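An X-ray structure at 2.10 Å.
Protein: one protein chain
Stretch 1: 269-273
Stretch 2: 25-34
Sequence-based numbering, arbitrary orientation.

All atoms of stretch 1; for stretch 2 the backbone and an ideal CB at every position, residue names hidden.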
# COMPACT_ATOMS: atom_id res chain seq x y z
N LEU A 269 5.88 8.35 36.40
CA LEU A 269 5.87 9.73 36.87
C LEU A 269 4.82 10.07 37.95
O LEU A 269 4.80 11.21 38.40
CB LEU A 269 5.73 10.66 35.67
CG LEU A 269 6.92 10.67 34.72
CD1 LEU A 269 6.50 11.30 33.42
CD2 LEU A 269 8.10 11.43 35.29
N GLY A 270 3.99 9.13 38.39
CA GLY A 270 2.96 9.41 39.40
C GLY A 270 1.71 10.13 38.89
O GLY A 270 0.88 10.58 39.66
N ILE A 271 1.54 10.24 37.57
CA ILE A 271 0.43 11.03 37.01
C ILE A 271 -0.86 10.22 36.85
O ILE A 271 -1.89 10.59 37.41
CB ILE A 271 0.84 11.70 35.69
CG1 ILE A 271 1.94 12.74 35.96
CG2 ILE A 271 -0.36 12.39 35.02
CD1 ILE A 271 2.94 12.89 34.83
N CYS A 272 -0.80 9.11 36.12
CA CYS A 272 -1.99 8.29 35.94
C CYS A 272 -1.67 6.83 35.69
O CYS A 272 -0.53 6.44 35.58
CB CYS A 272 -2.88 8.86 34.82
SG CYS A 272 -2.16 8.76 33.17
N SER A 273 -2.72 6.02 35.63
CA SER A 273 -2.59 4.60 35.39
C SER A 273 -1.95 4.35 34.03
O SER A 273 -2.17 5.08 33.06
CB SER A 273 -3.96 3.94 35.41
OG SER A 273 -3.86 2.59 35.00
N UNK A 25 -9.24 9.66 38.79
CA UNK A 25 -8.27 10.35 39.61
C UNK A 25 -7.01 10.65 38.83
O UNK A 25 -6.46 11.73 38.97
CB UNK A 25 -7.94 9.52 40.85
N UNK A 26 -6.55 9.69 38.03
CA UNK A 26 -5.42 9.92 37.13
C UNK A 26 -5.70 11.02 36.13
O UNK A 26 -4.86 11.86 35.89
CB UNK A 26 -5.06 8.63 36.39
N UNK A 27 -6.89 11.01 35.56
CA UNK A 27 -7.28 12.04 34.60
C UNK A 27 -7.24 13.45 35.21
O UNK A 27 -6.77 14.39 34.58
CB UNK A 27 -8.68 11.75 34.07
N UNK A 28 -7.74 13.60 36.43
CA UNK A 28 -7.63 14.87 37.16
C UNK A 28 -6.18 15.27 37.35
O UNK A 28 -5.82 16.39 37.04
CB UNK A 28 -8.32 14.77 38.52
N UNK A 29 -5.34 14.35 37.82
CA UNK A 29 -3.92 14.68 37.96
C UNK A 29 -3.32 15.07 36.62
O UNK A 29 -2.54 16.01 36.55
CB UNK A 29 -3.15 13.50 38.56
N UNK A 30 -3.68 14.34 35.55
CA UNK A 30 -3.13 14.63 34.22
C UNK A 30 -3.50 16.03 33.78
O UNK A 30 -2.65 16.79 33.34
CB UNK A 30 -3.63 13.61 33.19
N UNK A 31 -4.78 16.37 33.91
CA UNK A 31 -5.25 17.67 33.46
C UNK A 31 -4.68 18.84 34.29
O UNK A 31 -4.34 19.88 33.72
CB UNK A 31 -6.78 17.70 33.51
N UNK A 32 -4.58 18.70 35.61
CA UNK A 32 -3.93 19.72 36.42
C UNK A 32 -2.48 19.87 35.98
O UNK A 32 -1.99 20.97 35.84
CB UNK A 32 -4.01 19.37 37.91
N UNK A 33 -1.80 18.75 35.73
CA UNK A 33 -0.38 18.76 35.32
C UNK A 33 -0.21 19.51 33.98
O UNK A 33 0.73 20.28 33.81
CB UNK A 33 0.15 17.33 35.20
N UNK A 34 -1.15 19.32 33.05
CA UNK A 34 -1.06 20.02 31.77
C UNK A 34 -1.33 21.51 31.92
O UNK A 34 -0.61 22.33 31.34
CB UNK A 34 -2.04 19.41 30.77

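Stretch 2 is helical throughout, and residues 269-273 cross one side of it without regular secondary structure, so the positions that meet them recur at helical spacing: 26, 29, 30 and 33. Position 25 has an ideal CB with nothing of stretch 1 within 5.5 Å; the contact sets no preference there. The residue is Glu25; its CA-to-CB bond points sideways and the end of the chain leads away from stretch 1.

Position 26 is the most constrained. Its CA-to-CB bond points toward stretch 1, and the ideal CB would lie 2.7 Å from CB of Cys272, a clash. The helical phi/psi of -60/-44 does not itself call for glycine; the steric limit does. The residue is Gly26. Its CA packs 3.6 Å from CB of Cys272 and makes a CA-H...O contact of 3.6 Å from Gly26 CA to Ile271 O. The absence of a CB leaves room for the backbones to approach to 4.0 Å between Gly26 CA and Cys272 CA.

Positions 27 and 28 point away from stretch 1, which therefore leaves the choice open; they are Leu27 and Gln28.

At position 29 the bond points toward stretch 1 again, and the ideal CB lies 3.4 Å from O of Ile271 and 5.1 Å from O of Gly270. Two carbonyl oxygens on this side favour a donor, and lysine, arginine or glutamine could each be considered. The residue is Arg29. Its NE donates a hydrogen bond to Ile271 O at 2.9 Å, with an N-H...O angle of 156°; the acceptor sits at the guanidinium edge, near its plane. Gly270 O lies obliquely, 3.6 Å from Arg29 NE.

Position 30 points sideways, its ideal CB 3.9 Å from CG2 of Ile271 and 5.1 Å from SG of Cys272. Such surroundings suit an apolar residue, whether alanine, valine, leucine or methionine. The residue is Leu30, packing its CB 3.9 Å from Ile271 CG2.

Position 31 points away, and position 32 is out of reach, so stretch 1 sets no preference at either; they hold Ile31 and Glu32.

Position 33 points toward stretch 1, but its ideal CB is 5.0 Å from CG2 of Ile271, leaving room for a longer aliphatic chain or a flat ring against the isoleucine. The residue is His33, with chi1 in t. Ile271 CD1 lies over one face of its ring, 4.0 Å from the centroid, in a CH-pi contact.

Position 34 is out of reach of stretch 1, which sets no preference there; it is Leu34.

Stretch 2, residues 25-34: EGLQRLIEHL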
# COMPACT_ATOMS: atom_id res chain seq x y z
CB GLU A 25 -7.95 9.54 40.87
CG GLU A 25 -9.19 9.41 41.76
CD GLU A 25 -8.90 9.51 43.24
OE1 GLU A 25 -9.17 8.53 43.95
OE2 GLU A 25 -8.41 10.58 43.69
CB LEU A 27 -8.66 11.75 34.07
CG LEU A 27 -9.23 12.81 33.14
CD1 LEU A 27 -8.43 12.92 31.87
CD2 LEU A 27 -10.64 12.41 32.82
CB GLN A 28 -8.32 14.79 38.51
CG GLN A 28 -9.83 14.66 38.34
CD GLN A 28 -10.60 14.34 39.60
OE1 GLN A 28 -10.03 14.17 40.68
NE2 GLN A 28 -11.93 14.28 39.47
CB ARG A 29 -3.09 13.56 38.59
CG ARG A 29 -3.19 13.47 40.11
CD ARG A 29 -2.23 12.42 40.67
NE ARG A 29 -2.61 11.08 40.22
CZ ARG A 29 -3.48 10.29 40.85
NH1 ARG A 29 -4.04 10.68 42.00
NH2 ARG A 29 -3.75 9.10 40.36
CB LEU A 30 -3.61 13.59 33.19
CG LEU A 30 -3.22 13.76 31.72
CD1 LEU A 30 -1.71 13.70 31.50
CD2 LEU A 30 -3.91 12.72 30.86
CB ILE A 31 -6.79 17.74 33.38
CG1 ILE A 31 -7.28 16.84 32.24
CG2 ILE A 31 -7.27 19.18 33.16
CD1 ILE A 31 -8.76 16.53 32.33
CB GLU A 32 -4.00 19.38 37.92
CG GLU A 32 -5.40 19.39 38.55
CD GLU A 32 -6.15 20.71 38.36
OE1 GLU A 32 -5.48 21.76 38.24
OE2 GLU A 32 -7.40 20.70 38.30
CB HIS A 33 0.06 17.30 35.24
CG HIS A 33 1.38 17.05 34.57
ND1 HIS A 33 2.59 17.37 35.14
CD2 HIS A 33 1.67 16.37 33.43
CE1 HIS A 33 3.57 16.96 34.37
NE2 HIS A 33 3.04 16.34 33.32
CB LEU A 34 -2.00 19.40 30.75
CG LEU A 34 -1.66 17.95 30.38
CD1 LEU A 34 -2.74 17.37 29.51
CD2 LEU A 34 -0.33 17.85 29.67
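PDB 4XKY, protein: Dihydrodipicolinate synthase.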